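MRNA export factor (Human herpesvirus 1, PDB 4YXP) regulates viral gene expression as a homodimer, inhibiting host splicing and mediating nuclear export of viral intronless mRNAs. Local coordinates at residues L150-Y164 with D187-A200. Residues are numbered along the deposited sequence; the frame is centred on the assembly and turned at random.
Sequences LDNLATRLRPFLQCY and DIASFVFVILARLA. With ZN (zinc ion), chain D.
Knobs-into-holes packing joins helices 146-167 and 188-204, with Phe193 as one knob, its ring seated among Leu150, Leu153, Ala154 and Leu161. The far edge of the ring butts against the backbone of the partner helix: CE1 lies 3.7 Å from Ala154 N, and that atom and Leu153 C sit near the ring plane. Leu161 and Phe193 reach toward each other from opposite directions, Leu161 CD1 3.6 Å from Phe193 CE2, while Leu150 CD1 approaches Phe193 CD1 at 3.6 Å. Leu150 is itself a knob among Phe193, Leu196, Ala197 and Ala200. With its CG anti to the backbone N (chi1 175°), CD1 also reaches Leu196 CB, and CD2 rests 3.8 Å from Ala197 CA.

The two segments run roughly antiparallel, 144° between their directions and 10.7 Å apart at closest approach, in the all-helical C-terminal domain of ICP27. They draw together at the Leu150 end and stand wider where Pro159 interrupts the backbone bonding of helix 146-167, and Phe193 and Leu161 bridge the wider part.

Toward the zinc site the contact turns polar. Tyr164 OH donates to Asp187 OD2 at 2.8 Å, on the anti side but 30° out of the carboxylate plane, with Asp187 OD2 at the ring's edge, near its plane. Asp187 is also the N-cap of helix 188-204: its OD1 takes both Ser190 N (2.9 Å) and Ser190 OG, while OD2 also takes a weak bond from Ala189 N; these bonds probably limit the carboxylate's rotation and keep OD2 turned to the tyrosine. Ala189 CB packs beside Tyr164 CE2. Next to Tyr164 on helix 146-167, Cys163 SG binds the zinc ion at 2.3 Å, together with His242, Cys246 and Cys251.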
# COMPACT_ATOMS: atom_id res chain seq x y z
N LEU B 150 -4.57 7.88 0.01
CA LEU B 150 -5.69 7.13 -0.56
C LEU B 150 -5.29 5.71 -0.94
O LEU B 150 -5.93 4.74 -0.53
CB LEU B 150 -6.25 7.86 -1.79
CG LEU B 150 -7.35 7.14 -2.57
CD1 LEU B 150 -8.55 6.83 -1.68
CD2 LEU B 150 -7.77 7.97 -3.77
N ASP B 151 -4.22 5.58 -1.74
CA ASP B 151 -3.75 4.27 -2.19
C ASP B 151 -3.36 3.37 -1.02
O ASP B 151 -3.67 2.18 -1.00
CB ASP B 151 -2.55 4.42 -3.13
CG ASP B 151 -2.96 4.81 -4.54
OD1 ASP B 151 -4.17 4.92 -4.81
OD2 ASP B 151 -2.05 5.00 -5.39
N ASN B 152 -2.66 3.95 -0.05
CA ASN B 152 -2.20 3.19 1.11
C ASN B 152 -3.37 2.64 1.93
O ASN B 152 -3.40 1.45 2.26
CB ASN B 152 -1.29 4.06 1.99
CG ASN B 152 -0.39 3.23 2.89
OD1 ASN B 152 -0.19 2.04 2.67
ND2 ASN B 152 0.16 3.86 3.91
N LEU B 153 -4.33 3.50 2.26
CA LEU B 153 -5.48 3.07 3.05
C LEU B 153 -6.32 2.04 2.29
O LEU B 153 -6.83 1.09 2.88
CB LEU B 153 -6.37 4.26 3.43
CG LEU B 153 -5.85 5.18 4.55
CD1 LEU B 153 -6.75 6.40 4.70
CD2 LEU B 153 -5.76 4.43 5.87
N ALA B 154 -6.45 2.23 0.98
CA ALA B 154 -7.21 1.29 0.16
C ALA B 154 -6.55 -0.09 0.14
O ALA B 154 -7.22 -1.11 0.23
CB ALA B 154 -7.35 1.83 -1.26
N THR B 155 -5.22 -0.11 0.02
CA THR B 155 -4.48 -1.36 0.01
C THR B 155 -4.70 -2.11 1.32
O THR B 155 -4.91 -3.32 1.33
CB THR B 155 -2.96 -1.11 -0.22
OG1 THR B 155 -2.75 -0.61 -1.54
CG2 THR B 155 -2.15 -2.39 -0.03
N ARG B 156 -4.69 -1.39 2.43
CA ARG B 156 -4.76 -2.03 3.74
C ARG B 156 -6.18 -2.45 4.12
O ARG B 156 -6.37 -3.47 4.77
CB ARG B 156 -4.16 -1.10 4.80
CG ARG B 156 -2.64 -0.98 4.67
CD ARG B 156 -2.04 0.22 5.41
NE ARG B 156 -0.62 0.37 5.07
CZ ARG B 156 0.38 -0.22 5.72
NH1 ARG B 156 0.15 -0.99 6.78
NH2 ARG B 156 1.64 -0.02 5.32
N LEU B 157 -7.18 -1.69 3.67
CA LEU B 157 -8.56 -1.92 4.12
C LEU B 157 -9.46 -2.66 3.12
O LEU B 157 -10.60 -2.99 3.46
CB LEU B 157 -9.22 -0.58 4.47
CG LEU B 157 -8.70 0.16 5.71
CD1 LEU B 157 -9.33 1.54 5.80
CD2 LEU B 157 -8.96 -0.63 6.98
N ARG B 158 -8.97 -2.93 1.92
CA ARG B 158 -9.84 -3.45 0.86
C ARG B 158 -10.59 -4.73 1.26
O ARG B 158 -11.80 -4.81 1.05
CB ARG B 158 -9.03 -3.69 -0.43
CG ARG B 158 -9.88 -4.16 -1.61
CD ARG B 158 -9.05 -4.30 -2.88
NE ARG B 158 -8.37 -3.06 -3.24
CZ ARG B 158 -8.90 -2.09 -3.99
NH1 ARG B 158 -10.13 -2.21 -4.47
NH2 ARG B 158 -8.19 -1.00 -4.26
N PRO B 159 -9.89 -5.72 1.84
CA PRO B 159 -10.62 -6.95 2.20
C PRO B 159 -11.66 -6.74 3.30
O PRO B 159 -12.72 -7.36 3.27
CB PRO B 159 -9.51 -7.89 2.68
CG PRO B 159 -8.27 -7.36 2.05
CD PRO B 159 -8.44 -5.88 2.07
N PHE B 160 -11.35 -5.88 4.27
CA PHE B 160 -12.30 -5.54 5.32
C PHE B 160 -13.53 -4.85 4.75
O PHE B 160 -14.67 -5.18 5.10
CB PHE B 160 -11.65 -4.64 6.37
CG PHE B 160 -12.61 -4.09 7.38
CD1 PHE B 160 -13.18 -4.91 8.34
CD2 PHE B 160 -12.95 -2.75 7.38
CE1 PHE B 160 -14.07 -4.41 9.28
CE2 PHE B 160 -13.84 -2.23 8.31
CZ PHE B 160 -14.40 -3.07 9.26
N LEU B 161 -13.30 -3.89 3.86
CA LEU B 161 -14.38 -3.06 3.34
C LEU B 161 -15.30 -3.81 2.38
O LEU B 161 -16.45 -3.42 2.20
CB LEU B 161 -13.81 -1.82 2.66
CG LEU B 161 -13.14 -0.82 3.60
CD1 LEU B 161 -12.46 0.27 2.80
CD2 LEU B 161 -14.15 -0.22 4.57
N GLN B 162 -14.79 -4.88 1.77
CA GLN B 162 -15.63 -5.70 0.90
C GLN B 162 -16.84 -6.19 1.69
O GLN B 162 -17.97 -6.12 1.22
CB GLN B 162 -14.85 -6.88 0.33
CG GLN B 162 -15.71 -7.83 -0.51
CD GLN B 162 -14.88 -8.83 -1.30
OE1 GLN B 162 -13.88 -9.35 -0.82
NE2 GLN B 162 -15.31 -9.10 -2.53
N CYS B 163 -16.59 -6.67 2.90
CA CYS B 163 -17.66 -7.16 3.77
C CYS B 163 -18.43 -6.02 4.43
O CYS B 163 -19.66 -6.03 4.47
CB CYS B 163 -17.09 -8.09 4.84
SG CYS B 163 -18.36 -8.90 5.86
N TYR B 164 -17.71 -5.03 4.95
CA TYR B 164 -18.33 -3.94 5.71
C TYR B 164 -19.29 -3.10 4.86
O TYR B 164 -20.40 -2.80 5.29
CB TYR B 164 -17.25 -3.04 6.32
CG TYR B 164 -17.79 -1.76 6.94
CD1 TYR B 164 -18.24 -1.74 8.25
CD2 TYR B 164 -17.84 -0.58 6.21
CE1 TYR B 164 -18.72 -0.57 8.82
CE2 TYR B 164 -18.32 0.59 6.77
CZ TYR B 164 -18.76 0.59 8.07
OH TYR B 164 -19.24 1.75 8.63
N ASP B 187 -21.39 7.15 5.55
CA ASP B 187 -20.68 6.73 6.76
C ASP B 187 -19.23 7.20 6.69
O ASP B 187 -18.83 7.85 5.73
CB ASP B 187 -20.74 5.21 6.92
CG ASP B 187 -19.65 4.49 6.13
OD1 ASP B 187 -19.56 4.72 4.90
OD2 ASP B 187 -18.88 3.72 6.73
N ILE B 188 -18.45 6.87 7.71
CA ILE B 188 -17.07 7.35 7.78
C ILE B 188 -16.20 6.73 6.68
O ILE B 188 -15.35 7.41 6.10
CB ILE B 188 -16.46 7.08 9.17
CG1 ILE B 188 -15.04 7.65 9.26
CG2 ILE B 188 -16.45 5.58 9.49
CD1 ILE B 188 -14.96 9.15 9.11
N ALA B 189 -16.41 5.45 6.38
CA ALA B 189 -15.60 4.79 5.37
C ALA B 189 -15.82 5.42 4.01
O ALA B 189 -14.86 5.77 3.32
CB ALA B 189 -15.90 3.30 5.32
N SER B 190 -17.08 5.58 3.61
CA SER B 190 -17.39 6.18 2.32
C SER B 190 -16.98 7.65 2.30
O SER B 190 -16.58 8.17 1.26
CB SER B 190 -18.87 6.02 1.99
OG SER B 190 -19.71 6.50 3.02
N PHE B 191 -17.07 8.32 3.44
CA PHE B 191 -16.61 9.72 3.52
C PHE B 191 -15.13 9.82 3.19
O PHE B 191 -14.73 10.59 2.31
CB PHE B 191 -16.86 10.31 4.91
CG PHE B 191 -16.22 11.66 5.11
CD1 PHE B 191 -16.82 12.80 4.62
CD2 PHE B 191 -15.01 11.77 5.77
CE1 PHE B 191 -16.23 14.04 4.79
CE2 PHE B 191 -14.40 13.01 5.94
CZ PHE B 191 -15.01 14.14 5.45
N VAL B 192 -14.32 9.05 3.90
CA VAL B 192 -12.87 9.11 3.73
C VAL B 192 -12.47 8.81 2.29
O VAL B 192 -11.68 9.53 1.69
CB VAL B 192 -12.17 8.15 4.71
CG1 VAL B 192 -10.68 8.02 4.39
CG2 VAL B 192 -12.35 8.63 6.15
N PHE B 193 -13.03 7.76 1.71
CA PHE B 193 -12.55 7.34 0.40
C PHE B 193 -13.12 8.20 -0.73
O PHE B 193 -12.41 8.50 -1.69
CB PHE B 193 -12.85 5.86 0.20
CG PHE B 193 -11.86 4.97 0.89
CD1 PHE B 193 -10.64 4.69 0.31
CD2 PHE B 193 -12.12 4.47 2.16
CE1 PHE B 193 -9.70 3.90 0.96
CE2 PHE B 193 -11.19 3.68 2.81
CZ PHE B 193 -9.99 3.40 2.21
N VAL B 194 -14.37 8.63 -0.62
CA VAL B 194 -14.97 9.48 -1.64
C VAL B 194 -14.28 10.86 -1.65
O VAL B 194 -13.94 11.39 -2.72
CB VAL B 194 -16.49 9.63 -1.44
CG1 VAL B 194 -17.06 10.69 -2.37
CG2 VAL B 194 -17.18 8.30 -1.69
N ILE B 195 -14.07 11.44 -0.48
CA ILE B 195 -13.47 12.77 -0.40
C ILE B 195 -12.03 12.73 -0.89
O ILE B 195 -11.63 13.57 -1.70
CB ILE B 195 -13.56 13.34 1.03
CG1 ILE B 195 -15.03 13.57 1.41
CG2 ILE B 195 -12.77 14.64 1.15
CD1 ILE B 195 -15.78 14.55 0.51
N LEU B 196 -11.24 11.78 -0.41
CA LEU B 196 -9.86 11.66 -0.85
C LEU B 196 -9.78 11.40 -2.36
O LEU B 196 -8.91 11.93 -3.04
CB LEU B 196 -9.13 10.55 -0.09
CG LEU B 196 -8.86 10.77 1.40
CD1 LEU B 196 -8.03 9.63 1.95
CD2 LEU B 196 -8.17 12.11 1.67
N ALA B 197 -10.70 10.58 -2.88
CA ALA B 197 -10.70 10.27 -4.31
C ALA B 197 -11.03 11.52 -5.13
O ALA B 197 -10.42 11.76 -6.17
CB ALA B 197 -11.69 9.16 -4.62
N ARG B 198 -11.99 12.31 -4.65
CA ARG B 198 -12.36 13.54 -5.33
C ARG B 198 -11.19 14.51 -5.34
O ARG B 198 -10.85 15.07 -6.37
CB ARG B 198 -13.58 14.18 -4.67
CG ARG B 198 -14.90 13.48 -4.98
CD ARG B 198 -16.03 13.96 -4.08
NE ARG B 198 -16.35 15.38 -4.27
CZ ARG B 198 -17.23 15.85 -5.15
NH1 ARG B 198 -17.89 15.03 -5.96
NH2 ARG B 198 -17.46 17.15 -5.23
N LEU B 199 -10.57 14.70 -4.18
CA LEU B 199 -9.45 15.62 -4.06
C LEU B 199 -8.28 15.15 -4.93
O LEU B 199 -7.69 15.94 -5.66
CB LEU B 199 -9.02 15.75 -2.60
CG LEU B 199 -7.95 16.79 -2.27
CD1 LEU B 199 -8.38 18.19 -2.72
CD2 LEU B 199 -7.64 16.79 -0.78
N ALA B 200 -7.96 13.86 -4.87
CA ALA B 200 -6.87 13.31 -5.67
C ALA B 200 -7.14 13.50 -7.16
O ALA B 200 -6.22 13.78 -7.94
CB ALA B 200 -6.66 11.83 -5.36
ZN ZN D . -17.67 -8.72 8.01